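PDB 3IDU: CARDB domain-containing protein from Pyrococcus furiosus, which is of unknown function but binds two manganese ions through its CARDB domain, an all-beta part of a longer protein. Local coordinates for residues F14-L19 / V103-N108; L19-K24 / I92-D97; V39-L44 / K76-N81; K53-I58 / D97-V102. All coordinates share one frame; numbering follows the deposited sequence.

Followed from the N terminus, the chain makes its outermost closure in contact 1, where the loop leading into strand 19-24 meets the loop after strand 88-96 at one manganese ion, which Glu104 bridges to the second. Contact 2 shares Leu19 with it and lies within that closure, laying strand 19-24 over strand 88-96, so that the two sheets of the sandwich face each other. Contact 3 is enclosed in turn by contact 2 and pairs strands 35-43 and 75-82 of the three-stranded sheet. Contact 4 begins on strand 49-58 and ends in the metal-binding loop; it therefore crosses contacts 2 and 3 along the chain but stays within contact 1. Asp97 belongs to both contact 2 and contact 4.

Contact 1. Residues F14-L19 / V103-N108; sequences FEFPDL and VELNEN. With MN (manganese (II) ion), chain C; MN (manganese (II) ion), chain D.
At one end of this beta sandwich two loops meet as a two-manganese site, with the Glu104 carboxylate bridging the metals. Glu104 OE1 lies 2.2 Å from the chain C manganese, which Asp18 OD1, Leu19 O and Asn106 O also bind; Asn109 and Asn110 complete it. The chain D ion takes Glu104 OE2 (2.2 Å), Glu107 OE2 and a water, with Asp97, Asn100 and Val102 completing it. Among the hydrogen bonds, Leu19 N donates to Glu104 OE1 at 2.9 Å from above the carboxylate plane, so that oxygen is held by metal and amide together. Leu105 N meets Pro17 O at 3.1 Å, nearly along the C=O axis, and Glu104 N donates to Glu107 OE1 at 2.8 Å. Leu19 crosses Glu104 at about a right angle, its CD1 3.8 Å from Glu104 OE2. An alanine here would remove CG and both methyls and would probably leave that carboxylate less well covered. In the apolar packing, Leu105 CD2 presses on Phe16 CB at 3.3 Å.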
loop_
_atom_site.group_PDB
_atom_site.type_symbol
_atom_site.label_atom_id
_atom_site.label_comp_id
_atom_site.label_asym_id
_atom_site.label_seq_id
_atom_site.Cartn_x
_atom_site.Cartn_y
_atom_site.Cartn_z
ATOM N N PHE A 14 -13.350 -18.493 -0.501
ATOM C CA PHE A 14 -14.130 -17.267 -0.602
ATOM C C PHE A 14 -14.723 -16.914 0.752
ATOM O O PHE A 14 -15.559 -16.022 0.859
ATOM C CB PHE A 14 -15.258 -17.440 -1.621
ATOM C CG PHE A 14 -14.783 -17.507 -3.040
ATOM C CD1 PHE A 14 -14.233 -16.386 -3.652
ATOM C CD2 PHE A 14 -14.875 -18.692 -3.764
ATOM C CE1 PHE A 14 -13.783 -16.440 -4.967
ATOM C CE2 PHE A 14 -14.427 -18.758 -5.080
ATOM C CZ PHE A 14 -13.879 -17.628 -5.683
ATOM N N GLU A 15 -14.278 -17.611 1.787
ATOM C CA GLU A 15 -14.798 -17.364 3.120
ATOM C C GLU A 15 -14.014 -16.327 3.912
ATOM O O GLU A 15 -14.352 -16.046 5.059
ATOM C CB GLU A 15 -14.857 -18.676 3.905
ATOM C CG GLU A 15 -15.715 -19.753 3.255
ATOM C CD GLU A 15 -17.131 -19.285 2.987
ATOM O OE1 GLU A 15 -17.755 -18.706 3.903
ATOM O OE2 GLU A 15 -17.626 -19.502 1.861
ATOM N N PHE A 16 -12.971 -15.752 3.314
ATOM C CA PHE A 16 -12.168 -14.745 4.014
ATOM C C PHE A 16 -11.664 -13.633 3.122
ATOM O O PHE A 16 -11.418 -13.839 1.935
ATOM C CB PHE A 16 -10.908 -15.354 4.640
ATOM C CG PHE A 16 -11.167 -16.466 5.600
ATOM C CD1 PHE A 16 -11.277 -17.777 5.151
ATOM C CD2 PHE A 16 -11.263 -16.208 6.960
ATOM C CE1 PHE A 16 -11.476 -18.822 6.047
ATOM C CE2 PHE A 16 -11.463 -17.241 7.865
ATOM C CZ PHE A 16 -11.569 -18.555 7.409
ATOM N N PRO A 17 -11.502 -12.430 3.684
ATOM C CA PRO A 17 -10.990 -11.370 2.823
ATOM C C PRO A 17 -9.469 -11.545 2.859
ATOM O O PRO A 17 -8.963 -12.388 3.598
ATOM C CB PRO A 17 -11.444 -10.091 3.539
ATOM C CG PRO A 17 -11.409 -10.482 4.988
ATOM C CD PRO A 17 -11.971 -11.902 4.978
ATOM N N ASP A 18 -8.747 -10.801 2.031
ATOM C CA ASP A 18 -7.289 -10.833 2.075
ATOM C C ASP A 18 -6.789 -9.520 1.527
ATOM O O ASP A 18 -6.774 -9.287 0.320
ATOM C CB ASP A 18 -6.655 -11.979 1.279
ATOM C CG ASP A 18 -5.139 -12.032 1.482
ATOM O OD1 ASP A 18 -4.641 -11.245 2.315
ATOM O OD2 ASP A 18 -4.440 -12.840 0.832
ATOM N N LEU A 19 -6.388 -8.662 2.446
ATOM C CA LEU A 19 -5.893 -7.350 2.107
ATOM C C LEU A 19 -4.429 -7.386 1.716
ATOM O O LEU A 19 -3.632 -8.087 2.328
ATOM C CB LEU A 19 -6.079 -6.434 3.309
ATOM C CG LEU A 19 -7.532 -6.281 3.746
ATOM C CD1 LEU A 19 -7.604 -5.702 5.151
ATOM C CD2 LEU A 19 -8.254 -5.380 2.753
ATOM N N VAL A 103 -9.549 -10.533 10.078
ATOM C CA VAL A 103 -9.016 -11.884 9.883
ATOM C C VAL A 103 -8.972 -12.144 8.387
ATOM O O VAL A 103 -10.000 -12.092 7.722
ATOM C CB VAL A 103 -9.902 -12.947 10.569
ATOM C CG1 VAL A 103 -9.407 -14.357 10.219
ATOM C CG2 VAL A 103 -9.854 -12.746 12.080
ATOM N N GLU A 104 -7.781 -12.421 7.862
ATOM C CA GLU A 104 -7.611 -12.656 6.430
ATOM C C GLU A 104 -6.958 -13.989 6.121
ATOM O O GLU A 104 -6.484 -14.700 7.009
ATOM C CB GLU A 104 -6.716 -11.585 5.809
ATOM C CG GLU A 104 -7.055 -10.145 6.134
ATOM C CD GLU A 104 -5.841 -9.244 5.977
ATOM O OE1 GLU A 104 -5.165 -9.330 4.934
ATOM O OE2 GLU A 104 -5.557 -8.452 6.895
ATOM N N LEU A 105 -6.908 -14.289 4.830
ATOM C CA LEU A 105 -6.281 -15.507 4.341
ATOM C C LEU A 105 -4.771 -15.417 4.562
ATOM O O LEU A 105 -4.091 -16.435 4.672
ATOM C CB LEU A 105 -6.547 -15.668 2.845
ATOM C CG LEU A 105 -8.003 -15.713 2.387
ATOM C CD1 LEU A 105 -8.055 -15.604 0.872
ATOM C CD2 LEU A 105 -8.654 -17.006 2.860
ATOM N N ASN A 106 -4.252 -14.195 4.629
ATOM C CA ASN A 106 -2.822 -13.985 4.812
ATOM C C ASN A 106 -2.595 -12.636 5.495
ATOM O O ASN A 106 -3.114 -11.613 5.050
ATOM C CB ASN A 106 -2.131 -14.019 3.443
ATOM C CG ASN A 106 -0.616 -13.967 3.539
ATOM O OD1 ASN A 106 -0.046 -13.797 4.620
ATOM N ND2 ASN A 106 0.047 -14.107 2.395
ATOM N N GLU A 107 -1.846 -12.642 6.593
ATOM C CA GLU A 107 -1.559 -11.403 7.318
ATOM C C GLU A 107 -0.127 -10.966 7.009
ATOM O O GLU A 107 0.333 -9.919 7.475
ATOM C CB GLU A 107 -1.708 -11.610 8.836
ATOM C CG GLU A 107 -2.943 -12.398 9.284
ATOM C CD GLU A 107 -4.262 -11.678 9.040
ATOM O OE1 GLU A 107 -5.330 -12.310 9.243
ATOM O OE2 GLU A 107 -4.238 -10.487 8.657
ATOM N N ASN A 108 0.569 -11.764 6.206
ATOM C CA ASN A 108 1.952 -11.472 5.872
ATOM C C ASN A 108 2.177 -10.797 4.518
ATOM O O ASN A 108 3.315 -10.640 4.081
ATOM C CB ASN A 108 2.784 -12.759 5.977
ATOM C CG ASN A 108 2.631 -13.441 7.331
ATOM O OD1 ASN A 108 1.979 -14.486 7.451
ATOM N ND2 ASN A 108 3.213 -12.837 8.365
HETATM MN MN MN C . -3.362 -9.844 3.692
HETATM MN MN MN D . -5.511 -8.600 9.081
HETATM O O HOH W 1 -3.522 -7.423 9.396
#

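Contact 2. Residues L19-K24 / I92-D97; sequences LTVEIK and INATVD. With MN (manganese (II) ion), chain C; MN (manganese (II) ion), chain D.
The core of a probably immunoglobulin-like beta sandwich, consistent with the E-set clan, forms where strand 19-24 of the three-stranded sheet faces strand 88-96 of the five-stranded one. The strand segments run nearly antiparallel, at 162°, with an axis separation of 6.6 Å, but they share no backbone hydrogen bond; they are joined by packing, mostly between side chains. Leu19, Val21 and Ile23 point toward the other strand and meet Ile92, Ala94 and Val96. Packing is tightest in the middle, where Val21 and Val96 slide past each other in opposite directions: Val21 CG1 lies 3.4 Å from Val96 CG1, closer than usual van der Waals contact. Val96 holds CG1 in the crowded position between its backbone N and carbonyl carbon (chi1 60°), and this branch also reaches Leu19 CB at 3.8 Å. Farther along, the Ile23 tip settles over the small side chain of Ala94, its CD1 3.6 Å from Ala94 CB and equally 3.6 Å from Ile92 CG2. Toward the metals, Asp97 binds the chain D ion through OD2 while its OD1 accepts from Thr101 N. Behind that ligand, Leu19 CD1 rests 3.9 Å from Asp97 CB.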
loop_
_atom_site.group_PDB
_atom_site.type_symbol
_atom_site.label_atom_id
_atom_site.label_comp_id
_atom_site.label_asym_id
_atom_site.label_seq_id
_atom_site.Cartn_x
_atom_site.Cartn_y
_atom_site.Cartn_z
ATOM N N LEU A 19 -6.388 -8.662 2.446
ATOM C CA LEU A 19 -5.893 -7.350 2.107
ATOM C C LEU A 19 -4.429 -7.386 1.716
ATOM O O LEU A 19 -3.632 -8.087 2.328
ATOM C CB LEU A 19 -6.079 -6.434 3.309
ATOM C CG LEU A 19 -7.532 -6.281 3.746
ATOM C CD1 LEU A 19 -7.604 -5.702 5.151
ATOM C CD2 LEU A 19 -8.254 -5.380 2.753
ATOM N N THR A 20 -4.079 -6.618 0.693
ATOM C CA THR A 20 -2.699 -6.546 0.246
ATOM C C THR A 20 -2.418 -5.121 -0.213
ATOM O O THR A 20 -3.342 -4.374 -0.536
ATOM C CB THR A 20 -2.428 -7.517 -0.921
ATOM O OG1 THR A 20 -1.013 -7.692 -1.071
ATOM C CG2 THR A 20 -2.996 -6.961 -2.212
ATOM N N VAL A 21 -1.147 -4.745 -0.240
ATOM C CA VAL A 21 -0.760 -3.405 -0.668
ATOM C C VAL A 21 0.493 -3.429 -1.532
ATOM O O VAL A 21 1.361 -4.290 -1.373
ATOM C CB VAL A 21 -0.485 -2.474 0.534
ATOM C CG1 VAL A 21 -1.769 -2.170 1.272
ATOM C CG2 VAL A 21 0.533 -3.118 1.464
ATOM N N GLU A 22 0.576 -2.467 -2.445
ATOM C CA GLU A 22 1.717 -2.338 -3.340
ATOM C C GLU A 22 1.895 -0.851 -3.626
ATOM O O GLU A 22 0.914 -0.119 -3.763
ATOM C CB GLU A 22 1.462 -3.078 -4.654
ATOM C CG GLU A 22 2.729 -3.565 -5.341
ATOM C CD GLU A 22 2.521 -3.870 -6.815
ATOM O OE1 GLU A 22 1.441 -4.376 -7.174
ATOM O OE2 GLU A 22 3.445 -3.610 -7.610
ATOM N N ILE A 23 3.144 -0.408 -3.711
ATOM C CA ILE A 23 3.446 0.994 -3.988
ATOM C C ILE A 23 3.994 1.110 -5.405
ATOM O O ILE A 23 4.772 0.264 -5.839
ATOM C CB ILE A 23 4.523 1.531 -3.030
ATOM C CG1 ILE A 23 4.023 1.474 -1.586
ATOM C CG2 ILE A 23 4.910 2.949 -3.433
ATOM C CD1 ILE A 23 5.144 1.466 -0.565
ATOM N N LYS A 24 3.583 2.148 -6.125
ATOM C CA LYS A 24 4.075 2.370 -7.481
ATOM C C LYS A 24 4.410 3.841 -7.680
ATOM O O LYS A 24 3.667 4.720 -7.247
ATOM C CB LYS A 24 3.039 1.932 -8.521
ATOM C CG LYS A 24 2.766 0.444 -8.521
ATOM C CD LYS A 24 2.033 0.012 -9.777
ATOM C CE LYS A 24 1.761 -1.483 -9.745
ATOM N NZ LYS A 24 1.154 -1.959 -11.013
ATOM N N ILE A 92 10.093 3.728 1.441
ATOM C CA ILE A 92 8.667 3.988 1.599
ATOM C C ILE A 92 7.990 2.675 1.980
ATOM O O ILE A 92 8.221 1.646 1.347
ATOM C CB ILE A 92 8.011 4.504 0.282
ATOM C CG1 ILE A 92 8.570 5.879 -0.100
ATOM C CG2 ILE A 92 6.504 4.662 0.473
ATOM C CD1 ILE A 92 10.050 5.909 -0.360
ATOM N N ASN A 93 7.176 2.710 3.029
ATOM C CA ASN A 93 6.451 1.531 3.463
ATOM C C ASN A 93 4.971 1.848 3.407
ATOM O O ASN A 93 4.556 2.974 3.670
ATOM C CB ASN A 93 6.808 1.131 4.905
ATOM C CG ASN A 93 8.122 0.374 5.005
ATOM O OD1 ASN A 93 9.068 0.836 5.640
ATOM N ND2 ASN A 93 8.182 -0.798 4.383
ATOM N N ALA A 94 4.176 0.850 3.044
ATOM C CA ALA A 94 2.736 1.011 2.994
ATOM C C ALA A 94 2.175 -0.188 3.739
ATOM O O ALA A 94 2.651 -1.310 3.569
ATOM C CB ALA A 94 2.249 1.024 1.553
ATOM N N THR A 95 1.187 0.048 4.591
ATOM C CA THR A 95 0.591 -1.043 5.347
ATOM C C THR A 95 -0.924 -0.970 5.310
ATOM O O THR A 95 -1.504 0.109 5.184
ATOM C CB THR A 95 1.011 -1.010 6.832
ATOM O OG1 THR A 95 0.382 0.102 7.484
ATOM C CG2 THR A 95 2.523 -0.866 6.959
ATOM N N VAL A 96 -1.563 -2.127 5.420
ATOM C CA VAL A 96 -3.013 -2.177 5.458
ATOM C C VAL A 96 -3.374 -3.090 6.630
ATOM O O VAL A 96 -2.751 -4.129 6.841
ATOM C CB VAL A 96 -3.607 -2.670 4.115
ATOM C CG1 VAL A 96 -3.098 -4.063 3.780
ATOM C CG2 VAL A 96 -5.128 -2.651 4.188
ATOM N N ASP A 97 -4.372 -2.668 7.401
ATOM C CA ASP A 97 -4.802 -3.374 8.601
ATOM C C ASP A 97 -3.610 -3.688 9.491
ATOM O O ASP A 97 -3.446 -4.813 9.962
ATOM C CB ASP A 97 -5.542 -4.676 8.292
ATOM C CG ASP A 97 -6.143 -5.294 9.544
ATOM O OD1 ASP A 97 -6.526 -4.515 10.442
ATOM O OD2 ASP A 97 -6.248 -6.535 9.638
HETATM MN MN MN C . -3.362 -9.844 3.692
HETATM MN MN MN D . -5.511 -8.600 9.081
HETATM O O HOH W 1 -3.522 -7.423 9.396
#

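Contact 3. Residues V39-L44 / K76-N81; sequences VHVKNL and KVLTFN
Strands 35-43 and 75-82 pair as an antiparallel ladder in the three-stranded sheet of the sandwich, and their side chains fit together on its two faces. Two hydrogen-bonded pairs, Val39 with Leu78 and Val41 with Lys76, flank the non-hydrogen-bonded pair His40 with Val77. Four backbone hydrogen bonds set the register; that from Val39 N to Leu78 O is 2.6 Å long and almost straight (174° at the hydrogen). On the face carrying Val39 and Val41, which looks into the sandwich, Val39 CB abuts Leu78 CB at 4.0 Å, while the CG2 branch of Val39 butts against the edge of the Phe80 ring, 3.6 Å from CE1. Val56 of the facing sheet covers Val39 and Phe80. Val41 turns CG1 into the crowded position between backbone N and carbonyl carbon (chi1 64°), which brings it onto the Lys76 backbone, 3.4 Å from Lys76 O, and alongside Lys76 CB. On the other face, His40, whose ND1 is hydrogen-bonded to Glu75 OE1, lies side by side with Val77. There Val77 CG2 covers one face of the imidazole, shifted toward its ND1-CE1 rim, a CH-pi contact 4.1 Å from the His40 ring centroid.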
loop_
_atom_site.group_PDB
_atom_site.type_symbol
_atom_site.label_atom_id
_atom_site.label_comp_id
_atom_site.label_asym_id
_atom_site.label_seq_id
_atom_site.Cartn_x
_atom_site.Cartn_y
_atom_site.Cartn_z
ATOM N N VAL A 39 -0.699 3.985 -4.175
ATOM C CA VAL A 39 -0.767 2.856 -3.267
ATOM C C VAL A 39 -1.928 2.010 -3.775
ATOM O O VAL A 39 -3.070 2.462 -3.791
ATOM C CB VAL A 39 -1.043 3.306 -1.818
ATOM C CG1 VAL A 39 -1.163 2.087 -0.917
ATOM C CG2 VAL A 39 0.092 4.213 -1.328
ATOM N N HIS A 40 -1.620 0.798 -4.228
ATOM C CA HIS A 40 -2.635 -0.116 -4.736
ATOM C C HIS A 40 -3.057 -1.064 -3.617
ATOM O O HIS A 40 -2.280 -1.920 -3.199
ATOM C CB HIS A 40 -2.083 -0.920 -5.919
ATOM C CG HIS A 40 -1.813 -0.092 -7.138
ATOM N ND1 HIS A 40 -2.418 -0.336 -8.351
ATOM C CD2 HIS A 40 -1.030 0.999 -7.319
ATOM C CE1 HIS A 40 -2.021 0.571 -9.228
ATOM N NE2 HIS A 40 -1.179 1.392 -8.627
ATOM N N VAL A 41 -4.282 -0.897 -3.127
ATOM C CA VAL A 41 -4.795 -1.743 -2.051
ATOM C C VAL A 41 -5.845 -2.674 -2.646
ATOM O O VAL A 41 -6.770 -2.230 -3.330
ATOM C CB VAL A 41 -5.401 -0.883 -0.907
ATOM C CG1 VAL A 41 -6.611 -0.110 -1.411
ATOM C CG2 VAL A 41 -5.775 -1.765 0.275
ATOM N N LYS A 42 -5.696 -3.974 -2.400
ATOM C CA LYS A 42 -6.631 -4.941 -2.955
ATOM C C LYS A 42 -7.175 -5.908 -1.919
ATOM O O LYS A 42 -6.560 -6.135 -0.878
ATOM C CB LYS A 42 -5.934 -5.745 -4.060
ATOM C CG LYS A 42 -5.091 -4.880 -4.990
ATOM C CD LYS A 42 -4.192 -5.694 -5.908
ATOM C CE LYS A 42 -4.971 -6.331 -7.046
ATOM N NZ LYS A 42 -4.055 -6.929 -8.072
ATOM N N ASN A 43 -8.350 -6.455 -2.211
ATOM C CA ASN A 43 -8.962 -7.461 -1.359
ATOM C C ASN A 43 -9.057 -8.664 -2.278
ATOM O O ASN A 43 -9.909 -8.709 -3.160
ATOM C CB ASN A 43 -10.367 -7.063 -0.907
ATOM C CG ASN A 43 -11.023 -8.141 -0.061
ATOM O OD1 ASN A 43 -10.406 -9.163 0.252
ATOM N ND2 ASN A 43 -12.277 -7.913 0.322
ATOM N N LEU A 44 -8.166 -9.629 -2.087
ATOM C CA LEU A 44 -8.152 -10.821 -2.923
ATOM C C LEU A 44 -9.215 -11.831 -2.509
ATOM O O LEU A 44 -9.469 -12.789 -3.236
ATOM C CB LEU A 44 -6.781 -11.490 -2.846
ATOM C CG LEU A 44 -5.566 -10.586 -3.053
ATOM C CD1 LEU A 44 -4.287 -11.378 -2.812
ATOM C CD2 LEU A 44 -5.589 -10.005 -4.455
ATOM N N LYS A 76 -8.333 -0.621 -5.086
ATOM C CA LYS A 76 -8.430 0.829 -5.100
ATOM C C LYS A 76 -7.033 1.409 -5.186
ATOM O O LYS A 76 -6.076 0.843 -4.650
ATOM C CB LYS A 76 -9.144 1.342 -3.847
ATOM C CG LYS A 76 -10.649 1.134 -3.879
ATOM C CD LYS A 76 -11.343 1.690 -2.638
ATOM C CE LYS A 76 -12.855 1.555 -2.778
ATOM N NZ LYS A 76 -13.601 1.995 -1.566
ATOM N N VAL A 77 -6.920 2.529 -5.890
ATOM C CA VAL A 77 -5.647 3.203 -6.052
ATOM C C VAL A 77 -5.682 4.489 -5.246
ATOM O O VAL A 77 -6.481 5.390 -5.509
ATOM C CB VAL A 77 -5.362 3.537 -7.539
ATOM C CG1 VAL A 77 -4.008 4.228 -7.669
ATOM C CG2 VAL A 77 -5.381 2.261 -8.367
ATOM N N LEU A 78 -4.828 4.544 -4.233
ATOM C CA LEU A 78 -4.727 5.706 -3.366
ATOM C C LEU A 78 -3.516 6.484 -3.843
ATOM O O LEU A 78 -2.510 5.896 -4.232
ATOM C CB LEU A 78 -4.517 5.262 -1.920
ATOM C CG LEU A 78 -5.520 4.242 -1.375
ATOM C CD1 LEU A 78 -5.193 3.965 0.083
ATOM C CD2 LEU A 78 -6.937 4.776 -1.516
ATOM N N THR A 79 -3.601 7.804 -3.823
ATOM C CA THR A 79 -2.477 8.596 -4.283
ATOM C C THR A 79 -1.976 9.558 -3.225
ATOM O O THR A 79 -2.698 9.914 -2.292
ATOM C CB THR A 79 -2.850 9.414 -5.530
ATOM O OG1 THR A 79 -3.910 10.319 -5.200
ATOM C CG2 THR A 79 -3.299 8.495 -6.654
ATOM N N PHE A 80 -0.724 9.960 -3.370
ATOM C CA PHE A 80 -0.121 10.921 -2.463
ATOM C C PHE A 80 1.082 11.538 -3.155
ATOM O O PHE A 80 1.827 10.853 -3.862
ATOM C CB PHE A 80 0.295 10.265 -1.133
ATOM C CG PHE A 80 1.455 9.310 -1.246
ATOM C CD1 PHE A 80 1.240 7.962 -1.524
ATOM C CD2 PHE A 80 2.763 9.758 -1.059
ATOM C CE1 PHE A 80 2.312 7.071 -1.609
ATOM C CE2 PHE A 80 3.841 8.877 -1.143
ATOM C CZ PHE A 80 3.616 7.530 -1.419
ATOM N N ASN A 81 1.253 12.841 -2.974
ATOM C CA ASN A 81 2.379 13.537 -3.578
ATOM C C ASN A 81 3.467 13.707 -2.534
ATOM O O ASN A 81 3.188 13.797 -1.340
ATOM C CB ASN A 81 1.955 14.912 -4.101
ATOM C CG ASN A 81 0.810 14.833 -5.095
ATOM O OD1 ASN A 81 0.736 13.907 -5.909
ATOM N ND2 ASN A 81 -0.083 15.818 -5.044
#

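Contact 4. Residues K53-I58 / D97-V102; sequences KVRVYI and DEENTV. With MN (manganese (II) ion), chain D.
Arg55 and Tyr57 of strand 49-58 point toward the acidic loop that follows strand 88-96, and Lys53 runs alongside. Arg55, extended from CG to NE, crosses Glu99 obliquely, with guanidinium and carboxylate planes 36° apart. Its NH2 makes a salt bridge to Glu99 OE1 at 2.8 Å, almost straight (173° at the hydrogen) and in the guanidinium plane, while NH1 adds a weak bond to OE2. Glu99 turns back to meet it, its chain bent at chi2 (-92°). Arg55 crosses Glu98 at about a right angle, NH1 3.6 Å from Glu98 CB; Lys53 crosses Glu99 likewise, its CD 3.3 Å from Glu99 OE1. Tyr57 and Glu98 meet tip to tip: Tyr57 OH donates to the syn lone pair of Glu98 OE1 at 2.7 Å, an oxygen also bonded to Thr95. On the backbone, Asp97 N donates to Lys53 O at 3.0 Å. A leucine at Arg55 would remove the guanidinium and its salt bridge, and would probably hold the loop less firmly to the strand. The contact joins strand 49-58 to a type I beta turn, Asp97 to Asn100, in a metal-binding loop where Asp97 OD2, Asn100 OD1 and Val102 O, with Glu104 and Glu107, bind one manganese of the two-metal site.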
loop_
_atom_site.group_PDB
_atom_site.type_symbol
_atom_site.label_atom_id
_atom_site.label_comp_id
_atom_site.label_asym_id
_atom_site.label_seq_id
_atom_site.Cartn_x
_atom_site.Cartn_y
_atom_site.Cartn_z
ATOM N N LYS A 53 -7.632 0.471 7.783
ATOM C CA LYS A 53 -6.711 1.583 7.649
ATOM C C LYS A 53 -5.498 1.275 6.782
ATOM O O LYS A 53 -4.926 0.187 6.843
ATOM C CB LYS A 53 -6.252 2.037 9.040
ATOM C CG LYS A 53 -7.391 2.502 9.948
ATOM C CD LYS A 53 -6.874 2.984 11.298
ATOM C CE LYS A 53 -8.004 3.489 12.189
ATOM N NZ LYS A 53 -7.514 3.959 13.521
ATOM N N VAL A 54 -5.125 2.250 5.966
ATOM C CA VAL A 54 -3.960 2.135 5.107
ATOM C C VAL A 54 -3.040 3.271 5.557
ATOM O O VAL A 54 -3.498 4.391 5.814
ATOM C CB VAL A 54 -4.328 2.316 3.612
ATOM C CG1 VAL A 54 -3.069 2.262 2.748
ATOM C CG2 VAL A 54 -5.300 1.223 3.188
ATOM N N ARG A 55 -1.753 2.973 5.670
ATOM C CA ARG A 55 -0.785 3.958 6.109
ATOM C C ARG A 55 0.462 3.922 5.241
ATOM O O ARG A 55 0.883 2.859 4.772
ATOM C CB ARG A 55 -0.388 3.698 7.573
ATOM C CG ARG A 55 -1.550 3.693 8.577
ATOM C CD ARG A 55 -1.047 3.427 9.998
ATOM N NE ARG A 55 -2.095 3.447 11.024
ATOM C CZ ARG A 55 -2.948 2.453 11.264
ATOM N NH1 ARG A 55 -2.899 1.338 10.550
ATOM N NH2 ARG A 55 -3.842 2.564 12.239
ATOM N N VAL A 56 1.033 5.099 5.011
ATOM C CA VAL A 56 2.262 5.220 4.240
ATOM C C VAL A 56 3.297 5.857 5.161
ATOM O O VAL A 56 3.019 6.839 5.847
ATOM C CB VAL A 56 2.073 6.089 2.966
ATOM C CG1 VAL A 56 3.432 6.541 2.433
ATOM C CG2 VAL A 56 1.361 5.279 1.896
ATOM N N TYR A 57 4.483 5.260 5.174
ATOM C CA TYR A 57 5.601 5.707 5.991
ATOM C C TYR A 57 6.778 6.016 5.085
ATOM O O TYR A 57 6.962 5.372 4.053
ATOM C CB TYR A 57 6.051 4.597 6.944
ATOM C CG TYR A 57 5.022 4.124 7.940
ATOM C CD1 TYR A 57 4.936 4.701 9.204
ATOM C CD2 TYR A 57 4.154 3.078 7.631
ATOM C CE1 TYR A 57 4.018 4.249 10.138
ATOM C CE2 TYR A 57 3.229 2.621 8.562
ATOM C CZ TYR A 57 3.166 3.209 9.813
ATOM O OH TYR A 57 2.248 2.754 10.730
ATOM N N ILE A 58 7.577 6.996 5.485
ATOM C CA ILE A 58 8.772 7.366 4.743
ATOM C C ILE A 58 9.888 7.295 5.784
ATOM O O ILE A 58 9.892 8.062 6.743
ATOM C CB ILE A 58 8.637 8.779 4.154
ATOM C CG1 ILE A 58 7.513 8.780 3.110
ATOM C CG2 ILE A 58 9.961 9.225 3.543
ATOM C CD1 ILE A 58 7.247 10.125 2.472
ATOM N N ASP A 97 -4.372 -2.668 7.401
ATOM C CA ASP A 97 -4.802 -3.374 8.601
ATOM C C ASP A 97 -3.610 -3.688 9.491
ATOM O O ASP A 97 -3.446 -4.813 9.962
ATOM C CB ASP A 97 -5.542 -4.676 8.292
ATOM C CG ASP A 97 -6.143 -5.294 9.544
ATOM O OD1 ASP A 97 -6.526 -4.515 10.442
ATOM O OD2 ASP A 97 -6.248 -6.535 9.638
ATOM N N GLU A 98 -2.778 -2.684 9.728
ATOM C CA GLU A 98 -1.603 -2.873 10.558
ATOM C C GLU A 98 -1.979 -3.295 11.976
ATOM O O GLU A 98 -1.221 -4.009 12.631
ATOM C CB GLU A 98 -0.784 -1.585 10.595
ATOM C CG GLU A 98 0.676 -1.811 10.898
ATOM C CD GLU A 98 1.455 -0.518 10.945
ATOM O OE1 GLU A 98 1.236 0.342 10.063
ATOM O OE2 GLU A 98 2.292 -0.366 11.856
ATOM N N GLU A 99 -3.147 -2.855 12.449
ATOM C CA GLU A 99 -3.617 -3.194 13.799
ATOM C C GLU A 99 -4.248 -4.582 13.820
ATOM O O GLU A 99 -4.713 -5.054 14.857
ATOM C CB GLU A 99 -4.646 -2.172 14.284
ATOM C CG GLU A 99 -5.767 -1.914 13.292
ATOM C CD GLU A 99 -5.467 -0.747 12.367
ATOM O OE1 GLU A 99 -5.475 0.406 12.854
ATOM O OE2 GLU A 99 -5.218 -0.979 11.162
ATOM N N ASN A 100 -4.239 -5.222 12.656
ATOM C CA ASN A 100 -4.801 -6.548 12.455
ATOM C C ASN A 100 -6.141 -6.764 13.140
ATOM O O ASN A 100 -6.275 -7.568 14.068
ATOM C CB ASN A 100 -3.810 -7.628 12.879
ATOM C CG ASN A 100 -4.284 -9.018 12.505
ATOM O OD1 ASN A 100 -4.953 -9.212 11.470
ATOM N ND2 ASN A 100 -3.935 -9.999 13.329
ATOM N N THR A 101 -7.137 -6.031 12.662
ATOM C CA THR A 101 -8.489 -6.135 13.188
ATOM C C THR A 101 -9.356 -6.900 12.187
ATOM O O THR A 101 -10.552 -7.094 12.406
ATOM C CB THR A 101 -9.089 -4.735 13.446
ATOM O OG1 THR A 101 -8.991 -3.942 12.258
ATOM C CG2 THR A 101 -8.337 -4.037 14.576
ATOM N N VAL A 102 -8.740 -7.340 11.091
ATOM C CA VAL A 102 -9.444 -8.091 10.054
ATOM C C VAL A 102 -8.793 -9.458 9.851
ATOM O O VAL A 102 -7.619 -9.533 9.512
ATOM C CB VAL A 102 -9.419 -7.343 8.697
ATOM C CG1 VAL A 102 -10.213 -8.119 7.659
ATOM C CG2 VAL A 102 -9.981 -5.938 8.861
HETATM MN MN MN D . -5.511 -8.600 9.081
HETATM O O HOH W 2 -2.368 -0.008 8.334
HETATM O O HOH W 1 -3.522 -7.423 9.396
#